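Local coordinates for aminotransferase AspB (Helicobacter pylori 26695, PDB 3EZS), which probably acts as a pyridoxal 5'-phosphate-dependent transaminase of the class I and II aminotransferase family, at residues Glu198-Asn202 against Thr203-Ser207; His227-Ser230 against Lys231-Ser234; Asn292-Leu295 against Ala296-Ile299; Leu354-Thr358 against Pro359-Lys363. All coordinates share one frame; numbering follows the deposited sequence.

Interaction 1: Glu198-Asn202 against Thr203-Ser207; sequences EIYEN and TPPPS
In the loop that leads from strand 189-193 to helix 208-214, the ring of Tyr200 lies against Pro204 and Pro205, a compact example of how an aromatic side chain and prolines recognise each other round a bend. Pro204 CA sits over one face of the phenol, 3.6 Å from the centroid of the Tyr200 ring, a CH-pi contact only 14° off the ring normal. The proline ring then runs out over the phenol end, its CB 3.6 Å from Tyr200 CZ. Pro205 approaches the CB end of the tyrosine instead, its CD 3.6 Å from Tyr200 CD2, and the two side chains cross at about a right angle. The tyrosine can reach both because its CG is tucked between the backbone N and the carbonyl carbon (chi1 62°). Where the chain turns, a water accepts from Asn202 N at 2.9 Å and donates to Thr203 O at 2.8 Å, bridging the backbone. Arg75 of helix 62-76 hydrogen-bonds to Pro205 O through NH2. Pro204 to Pro206 keep the extended backbone angles of a short polyproline II segment, which delivers Ser207 to its place as N-cap of helix 208-214.

Interaction 2: His227-Ser230 against Lys231-Ser234; sequences HSLS and KRSS. With PO4 (phosphate ion), chain C.
Leu229 and Ser233 form the dense side of this turn. The carbonyl oxygen Leu229 O accepts from Ser233 N at 3.0 Å, with the nitrogen nearly in line with the carbonyl bond (C=O...N angle 161°), and this i to i+4 link closes the chain on itself. Beside it the leucine CD1 lies 3.3 Å from Ser233 OG, and the same methyl meets the edge of the Arg232 guanidinium, 3.8 Å from NH1. Arg232 runs extended from CG to NE, its CG anti to the backbone N (chi1 178°), to salt bridges with Glu198 and Asp279, while Ser233 OG is bonded to His281. Ala275 and Trp276 of helix 266-277 pack on Leu229. The sequence Ser-Leu-Ser-Lys, following strand 223-228, matches the cofactor-lysine motif of fold type I aminotransferases, so Lys231 is probably the residue that holds pyridoxal phosphate; here its NZ is hydrogen-bonded to Tyr55 OH of the second subunit. The other side of the turn is looser and wetter. A water takes the hydrogen of Lys231 N at 3.0 Å and gives one to Ser228 O, so a water, not a side chain, links the two backbone groups. Ser228 OG accepts from Ser230 N at 3.2 Å, an ST turn that presents both hydroxyls to a phosphate ion. The ion, probably from the crystallisation liquor, is also held by Arg239 NH2, Ser91 N and Arg92 N, as the cofactor's phosphate would probably be. Ser230 OG donates to phosphate O3 at 2.7 Å; Ser228 OG comes improbably close to O1.

Interaction 3: Asn292-Leu295 against Ala296-Ile299; sequences NLKL and ARKI
Leu295 and Ile299, one turn apart near the end of helix 280-299, lay their side chains obliquely across each other and meet by their terminal methyls, Leu295 CD1 being 3.8 Å from Ile299 CD1. The leucine CG is anti to its own nitrogen (chi1 175°), which swings the branch along the helix toward the isoleucine. Together the pair faces helix 358-372, where Leu295 touches Glu362 and Ile299 touches Leu365 and Glu366. Arg297 is oriented quite differently. A bend at chi3 (-60°) folds its guanidinium back over the preceding turn, so that one face lies above Leu293 O, displaced toward the rim, and NH1 comes to 3.8 Å from Lys294 CA. The methyl of Ala296, by contrast, hugs the backbone, 3.5 Å from Asn292 O. Underneath, four i to i+4 bonds hold the helix, the straightest running from Ala296 N to Asn292 O (3.0 Å, 170° at the hydrogen). Arg297 NH2 also bonds to Ile305 O. Lys294 NZ and Arg297 NH1 stand 5.3 Å apart, yet they do not simply face one another as like charges: Glu201 receives Lys294 NZ on OE2 and Arg297 NH2 on OE1, and Asn202 OD1 is a further partner of the lysine. A carboxylate gripped from both oxygens in this way probably stays ionised, its charge shared between the two helix side chains that it bonds.

Interaction 4: Leu354-Thr358 against Pro359-Lys363; sequences LVYDT and PLLEK
Asp357 and Pro359 stand at the junction where the loop after strand 349-353 enters helix 358-372, and the turn leading into that helix illustrates how a chain provides for its polar atoms as it begins to coil. Asp357 O accepts from Leu360 N at 3.0 Å, and Thr358 O from Leu361 N at 3.1 Å. Both are i to i+3 links; in the second the donor rises well out of the carbonyl plane. Pro359 brings no N-H, so this turn has one N-H fewer to provide for. Its ring packs on the aspartate instead, with CD 3.6 Å from Asp357 CG. With CG anti to the backbone N (chi1 -164°), the carboxylate stays beside that ring, and OD1 receives a weak bond from Thr358 N. Several other polar groups are satisfied from other parts of the fold. Asn292, on helix 280-299, serves three of them: its OD1 pairs with Thr358 OG1, while its ND2 reaches both Leu354 O and Tyr356 O, so a single amide ties together the two ends of the loop. Tyr356 OH is bonded to Asp27 O. Apolar cover comes from Leu361, whose branches divide the work. The leucine and Tyr356 side chains are set roughly perpendicular, with Leu361 CD2 3.9 Å from Tyr356 CB; the other methyl, Leu361 CD1, lies 3.9 Å from Leu354 CB.

In the fold
Along the chain the four contacts follow in numerical order, without interleaving. Interaction 1 follows strand 189-193, while interaction 2 begins at the end of strand 223-228, its neighbour in the seven-stranded mixed sheet; their centres are 14 Å apart and they touch. Interaction 3 lies on helix 280-299, about 17 Å from interaction 1 between centres, and joins it through the charged groups round Glu201. Interaction 4, after the three-stranded antiparallel sheet, is about 10 Å from interaction 3 between centres and touches it. Interactions 2 and 3, about 23 Å apart between centres, do not meet directly. Segment 198-207 touches both the probable cofactor site and helix 280-299, which in turn meets helix 358-372.

Interaction 1: Glu198-Asn202 against Thr203-Ser207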
loop_
_atom_site.group_PDB
_atom_site.type_symbol
_atom_site.label_atom_id
_atom_site.label_comp_id
_atom_site.label_asym_id
_atom_site.label_seq_id
_atom_site.Cartn_x
_atom_site.Cartn_y
_atom_site.Cartn_z
ATOM N N GLU A 198 -14.756 18.282 -2.262
ATOM C CA GLU A 198 -14.174 19.619 -2.236
ATOM C C GLU A 198 -14.114 20.259 -3.621
ATOM O O GLU A 198 -13.575 21.355 -3.766
ATOM C CB GLU A 198 -12.764 19.569 -1.626
ATOM C CG GLU A 198 -12.722 19.354 -0.120
ATOM C CD GLU A 198 -12.981 20.640 0.636
ATOM O OE1 GLU A 198 -14.124 21.121 0.605
ATOM O OE2 GLU A 198 -12.029 21.183 1.248
ATOM N N ILE A 199 -14.660 19.575 -4.630
ATOM C CA ILE A 199 -14.678 20.064 -5.998
ATOM C C ILE A 199 -16.126 20.409 -6.265
ATOM O O ILE A 199 -16.929 19.549 -6.572
ATOM C CB ILE A 199 -14.143 19.006 -7.020
ATOM C CG1 ILE A 199 -12.808 18.395 -6.547
ATOM C CG2 ILE A 199 -14.001 19.628 -8.419
ATOM C CD1 ILE A 199 -11.745 19.449 -6.150
ATOM N N TYR A 200 -16.472 21.677 -6.102
ATOM C CA TYR A 200 -17.839 22.117 -6.280
ATOM C C TYR A 200 -17.845 23.597 -6.643
ATOM O O TYR A 200 -16.895 24.332 -6.366
ATOM C CB TYR A 200 -18.685 21.826 -5.031
ATOM C CG TYR A 200 -18.223 22.540 -3.784
ATOM C CD1 TYR A 200 -18.704 23.797 -3.453
ATOM C CD2 TYR A 200 -17.299 21.952 -2.937
ATOM C CE1 TYR A 200 -18.268 24.449 -2.291
ATOM C CE2 TYR A 200 -16.855 22.590 -1.786
ATOM C CZ TYR A 200 -17.339 23.825 -1.472
ATOM O OH TYR A 200 -16.882 24.427 -0.337
ATOM N N GLU A 201 -18.946 24.025 -7.245
ATOM C CA GLU A 201 -19.054 25.353 -7.819
ATOM C C GLU A 201 -19.716 26.380 -6.927
ATOM O O GLU A 201 -19.233 27.497 -6.819
ATOM C CB GLU A 201 -19.843 25.228 -9.127
ATOM C CG GLU A 201 -20.004 26.495 -9.925
ATOM C CD GLU A 201 -20.995 26.324 -11.051
ATOM O OE1 GLU A 201 -21.144 25.193 -11.556
ATOM O OE2 GLU A 201 -21.621 27.325 -11.432
ATOM N N ASN A 202 -20.851 26.017 -6.335
ATOM C CA ASN A 202 -21.612 26.942 -5.497
ATOM C C ASN A 202 -21.731 26.390 -4.067
ATOM O O ASN A 202 -20.872 26.623 -3.218
ATOM C CB ASN A 202 -23.024 27.180 -6.106
ATOM C CG ASN A 202 -22.988 27.669 -7.546
ATOM O OD1 ASN A 202 -22.142 28.474 -7.924
ATOM N ND2 ASN A 202 -23.940 27.197 -8.355
ATOM N N THR A 203 -22.773 25.603 -3.836
ATOM C CA THR A 203 -23.063 25.075 -2.532
ATOM C C THR A 203 -22.275 23.768 -2.315
ATOM O O THR A 203 -22.191 22.923 -3.223
ATOM C CB THR A 203 -24.608 24.938 -2.339
ATOM O OG1 THR A 203 -24.888 24.230 -1.122
ATOM C CG2 THR A 203 -25.268 24.222 -3.520
ATOM N N PRO A 204 -21.654 23.612 -1.134
ATOM C CA PRO A 204 -20.875 22.397 -0.946
ATOM C C PRO A 204 -21.755 21.150 -0.868
ATOM O O PRO A 204 -22.830 21.213 -0.310
ATOM C CB PRO A 204 -20.153 22.626 0.392
ATOM C CG PRO A 204 -20.377 24.061 0.744
ATOM C CD PRO A 204 -21.612 24.489 0.051
ATOM N N PRO A 205 -21.314 20.029 -1.449
ATOM C CA PRO A 205 -22.129 18.813 -1.364
ATOM C C PRO A 205 -22.141 18.202 0.050
ATOM O O PRO A 205 -21.180 18.341 0.804
ATOM C CB PRO A 205 -21.430 17.865 -2.330
ATOM C CG PRO A 205 -19.995 18.293 -2.270
ATOM C CD PRO A 205 -20.071 19.796 -2.213
ATOM N N PRO A 206 -23.229 17.521 0.417
ATOM C CA PRO A 206 -23.248 16.951 1.751
ATOM C C PRO A 206 -22.519 15.613 1.872
ATOM O O PRO A 206 -22.452 14.836 0.902
ATOM C CB PRO A 206 -24.730 16.758 2.010
ATOM C CG PRO A 206 -25.340 16.561 0.653
ATOM C CD PRO A 206 -24.468 17.260 -0.332
ATOM N N SER A 207 -21.939 15.360 3.045
ATOM C CA SER A 207 -21.349 14.046 3.325
ATOM C C SER A 207 -22.459 13.096 3.758
ATOM O O SER A 207 -23.445 13.508 4.340
ATOM C CB SER A 207 -20.329 14.110 4.448
ATOM O OG SER A 207 -19.882 12.816 4.805
HETATM O O HOH W 1 -22.123 23.400 -5.989
#

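Interaction 2: His227-Ser230 against Lys231-Ser234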
loop_
_atom_site.group_PDB
_atom_site.type_symbol
_atom_site.label_atom_id
_atom_site.label_comp_id
_atom_site.label_asym_id
_atom_site.label_seq_id
_atom_site.Cartn_x
_atom_site.Cartn_y
_atom_site.Cartn_z
ATOM N N HIS A 227 -12.250 9.585 1.859
ATOM C CA HIS A 227 -11.758 10.885 1.390
ATOM C C HIS A 227 -10.321 10.790 0.922
ATOM O O HIS A 227 -9.613 9.841 1.262
ATOM C CB HIS A 227 -11.916 11.944 2.491
ATOM C CG HIS A 227 -13.341 12.352 2.735
ATOM N ND1 HIS A 227 -13.849 13.567 2.320
ATOM C CD2 HIS A 227 -14.372 11.698 3.331
ATOM C CE1 HIS A 227 -15.123 13.655 2.669
ATOM N NE2 HIS A 227 -15.469 12.535 3.283
ATOM N N SER A 228 -9.919 11.767 0.109
ATOM C CA SER A 228 -8.567 11.863 -0.432
ATOM C C SER A 228 -8.150 13.318 -0.527
ATOM O O SER A 228 -8.978 14.170 -0.745
ATOM C CB SER A 228 -8.511 11.280 -1.833
ATOM O OG SER A 228 -7.236 11.498 -2.423
ATOM N N LEU A 229 -6.852 13.571 -0.422
ATOM C CA LEU A 229 -6.285 14.917 -0.523
ATOM C C LEU A 229 -5.840 15.289 -1.956
ATOM O O LEU A 229 -5.561 16.449 -2.256
ATOM C CB LEU A 229 -5.041 14.938 0.356
ATOM C CG LEU A 229 -4.461 16.262 0.818
ATOM C CD1 LEU A 229 -5.518 17.062 1.584
ATOM C CD2 LEU A 229 -3.237 15.975 1.689
ATOM N N SER A 230 -5.757 14.291 -2.819
ATOM C CA SER A 230 -5.183 14.441 -4.151
ATOM C C SER A 230 -5.711 15.580 -4.988
ATOM O O SER A 230 -4.921 16.321 -5.565
ATOM C CB SER A 230 -5.328 13.132 -4.928
ATOM O OG SER A 230 -4.721 12.081 -4.201
ATOM N N LYS A 231 -7.035 15.700 -5.073
ATOM C CA LYS A 231 -7.666 16.738 -5.920
ATOM C C LYS A 231 -7.782 18.056 -5.198
ATOM O O LYS A 231 -7.487 19.120 -5.758
ATOM C CB LYS A 231 -9.017 16.249 -6.448
ATOM C CG LYS A 231 -8.823 15.174 -7.522
ATOM C CD LYS A 231 -10.005 14.255 -7.609
ATOM C CE LYS A 231 -9.791 13.185 -8.679
ATOM N NZ LYS A 231 -8.473 12.500 -8.607
ATOM N N ARG A 232 -8.169 17.965 -3.937
ATOM C CA ARG A 232 -8.311 19.119 -3.065
ATOM C C ARG A 232 -7.075 20.008 -3.021
ATOM O O ARG A 232 -7.202 21.241 -3.059
ATOM C CB ARG A 232 -8.592 18.616 -1.636
ATOM C CG ARG A 232 -8.712 19.677 -0.598
ATOM C CD ARG A 232 -8.947 19.095 0.787
ATOM N NE ARG A 232 -9.233 20.176 1.728
ATOM C CZ ARG A 232 -8.337 20.808 2.496
ATOM N NH1 ARG A 232 -7.052 20.466 2.522
ATOM N NH2 ARG A 232 -8.751 21.792 3.267
ATOM N N SER A 233 -5.889 19.397 -2.921
ATOM C CA SER A 233 -4.656 20.165 -2.722
ATOM C C SER A 233 -3.624 20.058 -3.827
ATOM O O SER A 233 -2.495 20.481 -3.640
ATOM C CB SER A 233 -4.022 19.723 -1.402
ATOM O OG SER A 233 -4.970 19.748 -0.335
ATOM N N SER A 234 -4.005 19.541 -4.990
ATOM C CA SER A 234 -3.055 19.326 -6.107
ATOM C C SER A 234 -1.747 18.688 -5.609
ATOM O O SER A 234 -0.628 19.127 -5.961
ATOM C CB SER A 234 -2.761 20.626 -6.855
ATOM O OG SER A 234 -3.939 21.200 -7.391
HETATM P P PO4 C . -6.454 8.838 -4.763
HETATM O O1 PO4 C . -6.868 9.301 -3.394
HETATM O O2 PO4 C . -5.879 7.463 -4.702
HETATM O O3 PO4 C . -5.399 9.743 -5.292
HETATM O O4 PO4 C . -7.675 8.782 -5.631
HETATM O O HOH W 2 -9.381 14.717 -3.395
#

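Interaction 3: Asn292-Leu295 against Ala296-Ile299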
loop_
_atom_site.group_PDB
_atom_site.type_symbol
_atom_site.label_atom_id
_atom_site.label_comp_id
_atom_site.label_asym_id
_atom_site.label_seq_id
_atom_site.Cartn_x
_atom_site.Cartn_y
_atom_site.Cartn_z
ATOM N N ASN A 292 -14.469 26.690 -14.292
ATOM C CA ASN A 292 -14.457 25.773 -15.446
ATOM C C ASN A 292 -15.868 25.268 -15.741
ATOM O O ASN A 292 -16.309 25.314 -16.888
ATOM C CB ASN A 292 -13.490 24.593 -15.234
ATOM C CG ASN A 292 -12.039 25.024 -15.184
ATOM O OD1 ASN A 292 -11.722 26.175 -15.482
ATOM N ND2 ASN A 292 -11.144 24.101 -14.823
ATOM N N LEU A 293 -16.579 24.817 -14.700
ATOM C CA LEU A 293 -17.960 24.337 -14.853
ATOM C C LEU A 293 -18.894 25.439 -15.362
ATOM O O LEU A 293 -19.754 25.176 -16.200
ATOM C CB LEU A 293 -18.525 23.800 -13.523
ATOM C CG LEU A 293 -17.945 22.557 -12.864
ATOM C CD1 LEU A 293 -18.665 22.263 -11.524
ATOM C CD2 LEU A 293 -18.030 21.347 -13.803
ATOM N N LYS A 294 -18.733 26.661 -14.844
ATOM C CA LYS A 294 -19.527 27.807 -15.298
ATOM C C LYS A 294 -19.313 28.095 -16.764
ATOM O O LYS A 294 -20.273 28.354 -17.495
ATOM C CB LYS A 294 -19.179 29.084 -14.510
ATOM C CG LYS A 294 -19.617 29.052 -13.063
ATOM C CD LYS A 294 -19.304 30.366 -12.329
ATOM C CE LYS A 294 -19.658 30.257 -10.849
ATOM N NZ LYS A 294 -21.062 29.840 -10.620
ATOM N N LEU A 295 -18.053 28.082 -17.182
ATOM C CA LEU A 295 -17.694 28.341 -18.578
ATOM C C LEU A 295 -18.317 27.282 -19.495
ATOM O O LEU A 295 -18.955 27.620 -20.497
ATOM C CB LEU A 295 -16.165 28.351 -18.740
ATOM C CG LEU A 295 -15.651 28.492 -20.173
ATOM C CD1 LEU A 295 -16.138 29.807 -20.805
ATOM C CD2 LEU A 295 -14.156 28.355 -20.190
ATOM N N ALA A 296 -18.131 26.014 -19.125
ATOM C CA ALA A 296 -18.670 24.874 -19.860
ATOM C C ALA A 296 -20.177 24.994 -20.017
ATOM O O ALA A 296 -20.720 24.717 -21.096
ATOM C CB ALA A 296 -18.307 23.550 -19.159
ATOM N N ARG A 297 -20.845 25.428 -18.942
ATOM C CA ARG A 297 -22.298 25.577 -18.950
ATOM C C ARG A 297 -22.761 26.696 -19.898
ATOM O O ARG A 297 -23.803 26.578 -20.548
ATOM C CB ARG A 297 -22.829 25.797 -17.534
ATOM C CG ARG A 297 -24.362 25.727 -17.455
ATOM C CD ARG A 297 -24.886 25.926 -16.038
ATOM N NE ARG A 297 -24.375 24.901 -15.110
ATOM C CZ ARG A 297 -23.407 25.061 -14.204
ATOM N NH1 ARG A 297 -22.798 26.220 -14.034
ATOM N NH2 ARG A 297 -23.057 24.037 -13.445
ATOM N N LYS A 298 -21.995 27.769 -19.984
ATOM C CA LYS A 298 -22.319 28.818 -20.940
ATOM C C LYS A 298 -22.145 28.317 -22.375
ATOM O O LYS A 298 -22.937 28.645 -23.247
ATOM C CB LYS A 298 -21.431 30.044 -20.750
ATOM C CG LYS A 298 -21.619 30.806 -19.455
ATOM C CD LYS A 298 -20.733 32.050 -19.454
ATOM C CE LYS A 298 -20.770 32.840 -18.117
ATOM N NZ LYS A 298 -22.117 33.337 -17.787
ATOM N N ILE A 299 -21.107 27.519 -22.607
ATOM C CA ILE A 299 -20.758 27.042 -23.953
ATOM C C ILE A 299 -21.623 25.889 -24.480
ATOM O O ILE A 299 -22.092 25.958 -25.609
ATOM C CB ILE A 299 -19.247 26.657 -24.017
ATOM C CG1 ILE A 299 -18.376 27.917 -23.846
ATOM C CG2 ILE A 299 -18.893 25.945 -25.331
ATOM C CD1 ILE A 299 -16.847 27.643 -23.823
#

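Interaction 4: Leu354-Thr358 against Pro359-Lys363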
loop_
_atom_site.group_PDB
_atom_site.type_symbol
_atom_site.label_atom_id
_atom_site.label_comp_id
_atom_site.label_asym_id
_atom_site.label_seq_id
_atom_site.Cartn_x
_atom_site.Cartn_y
_atom_site.Cartn_z
ATOM N N LEU A 354 -12.150 18.850 -16.788
ATOM C CA LEU A 354 -11.770 20.266 -16.837
ATOM C C LEU A 354 -10.677 20.563 -15.800
ATOM O O LEU A 354 -10.883 21.281 -14.821
ATOM C CB LEU A 354 -13.001 21.157 -16.658
ATOM C CG LEU A 354 -14.184 20.857 -17.592
ATOM C CD1 LEU A 354 -15.206 21.946 -17.431
ATOM C CD2 LEU A 354 -13.794 20.702 -19.081
ATOM N N VAL A 355 -9.494 20.023 -16.081
ATOM C CA VAL A 355 -8.364 20.058 -15.157
ATOM C C VAL A 355 -7.302 21.106 -15.504
ATOM O O VAL A 355 -6.176 21.038 -15.005
ATOM C CB VAL A 355 -7.760 18.627 -15.006
ATOM C CG1 VAL A 355 -8.812 17.675 -14.427
ATOM C CG2 VAL A 355 -7.238 18.096 -16.340
ATOM N N TYR A 356 -7.671 22.093 -16.321
ATOM C CA TYR A 356 -6.748 23.165 -16.702
ATOM C C TYR A 356 -7.232 24.505 -16.156
ATOM O O TYR A 356 -8.389 24.642 -15.776
ATOM C CB TYR A 356 -6.626 23.265 -18.217
ATOM C CG TYR A 356 -6.042 22.042 -18.835
ATOM C CD1 TYR A 356 -6.855 20.988 -19.203
ATOM C CD2 TYR A 356 -4.678 21.929 -19.062
ATOM C CE1 TYR A 356 -6.347 19.865 -19.769
ATOM C CE2 TYR A 356 -4.147 20.789 -19.619
ATOM C CZ TYR A 356 -4.994 19.753 -19.976
ATOM O OH TYR A 356 -4.506 18.593 -20.540
ATOM N N ASP A 357 -6.340 25.492 -16.125
ATOM C CA ASP A 357 -6.728 26.832 -15.715
ATOM C C ASP A 357 -7.795 27.331 -16.711
ATOM O O ASP A 357 -7.691 27.106 -17.925
ATOM C CB ASP A 357 -5.529 27.784 -15.682
ATOM C CG ASP A 357 -5.813 29.051 -14.902
ATOM O OD1 ASP A 357 -6.730 29.064 -14.030
ATOM O OD2 ASP A 357 -5.095 30.036 -15.149
ATOM N N THR A 358 -8.804 28.024 -16.186
ATOM C CA THR A 358 -9.974 28.425 -16.973
ATOM C C THR A 358 -9.718 29.064 -18.358
ATOM O O THR A 358 -10.352 28.679 -19.332
ATOM C CB THR A 358 -10.894 29.293 -16.128
ATOM O OG1 THR A 358 -11.079 28.672 -14.838
ATOM C CG2 THR A 358 -12.243 29.493 -16.845
ATOM N N PRO A 359 -8.774 30.009 -18.467
ATOM C CA PRO A 359 -8.582 30.605 -19.788
ATOM C C PRO A 359 -8.150 29.627 -20.891
ATOM O O PRO A 359 -8.445 29.870 -22.064
ATOM C CB PRO A 359 -7.489 31.656 -19.540
ATOM C CG PRO A 359 -7.510 31.907 -18.063
ATOM C CD PRO A 359 -7.859 30.593 -17.472
ATOM N N LEU A 360 -7.475 28.535 -20.522
ATOM C CA LEU A 360 -7.007 27.544 -21.491
ATOM C C LEU A 360 -8.145 26.711 -22.082
ATOM O O LEU A 360 -7.980 26.123 -23.149
ATOM C CB LEU A 360 -5.940 26.629 -20.871
ATOM C CG LEU A 360 -4.709 27.330 -20.270
ATOM C CD1 LEU A 360 -3.841 26.389 -19.405
ATOM C CD2 LEU A 360 -3.892 27.985 -21.390
ATOM N N LEU A 361 -9.298 26.696 -21.410
ATOM C CA LEU A 361 -10.458 25.910 -21.817
ATOM C C LEU A 361 -11.413 26.592 -22.797
ATOM O O LEU A 361 -12.189 25.914 -23.452
ATOM C CB LEU A 361 -11.281 25.526 -20.563
ATOM C CG LEU A 361 -10.616 24.702 -19.458
ATOM C CD1 LEU A 361 -11.617 24.411 -18.308
ATOM C CD2 LEU A 361 -10.049 23.393 -20.016
ATOM N N GLU A 362 -11.374 27.916 -22.880
ATOM C CA GLU A 362 -12.345 28.675 -23.683
ATOM C C GLU A 362 -12.398 28.220 -25.129
ATOM O O GLU A 362 -13.472 27.879 -25.629
ATOM C CB GLU A 362 -12.070 30.179 -23.635
ATOM C CG GLU A 362 -12.090 30.799 -22.236
ATOM C CD GLU A 362 -11.645 32.253 -22.239
ATOM O OE1 GLU A 362 -11.854 32.938 -23.277
ATOM O OE2 GLU A 362 -11.100 32.711 -21.205
ATOM N N LYS A 363 -11.241 28.195 -25.784
ATOM C CA LYS A 363 -11.177 27.792 -27.172
ATOM C C LYS A 363 -11.575 26.332 -27.388
ATOM O O LYS A 363 -12.514 26.073 -28.136
ATOM C CB LYS A 363 -9.780 28.091 -27.771
ATOM C CG LYS A 363 -9.651 27.847 -29.269
ATOM C CD LYS A 363 -10.525 28.815 -30.063
ATOM C CE LYS A 363 -10.382 28.609 -31.552
ATOM N NZ LYS A 363 -11.261 29.559 -32.290
#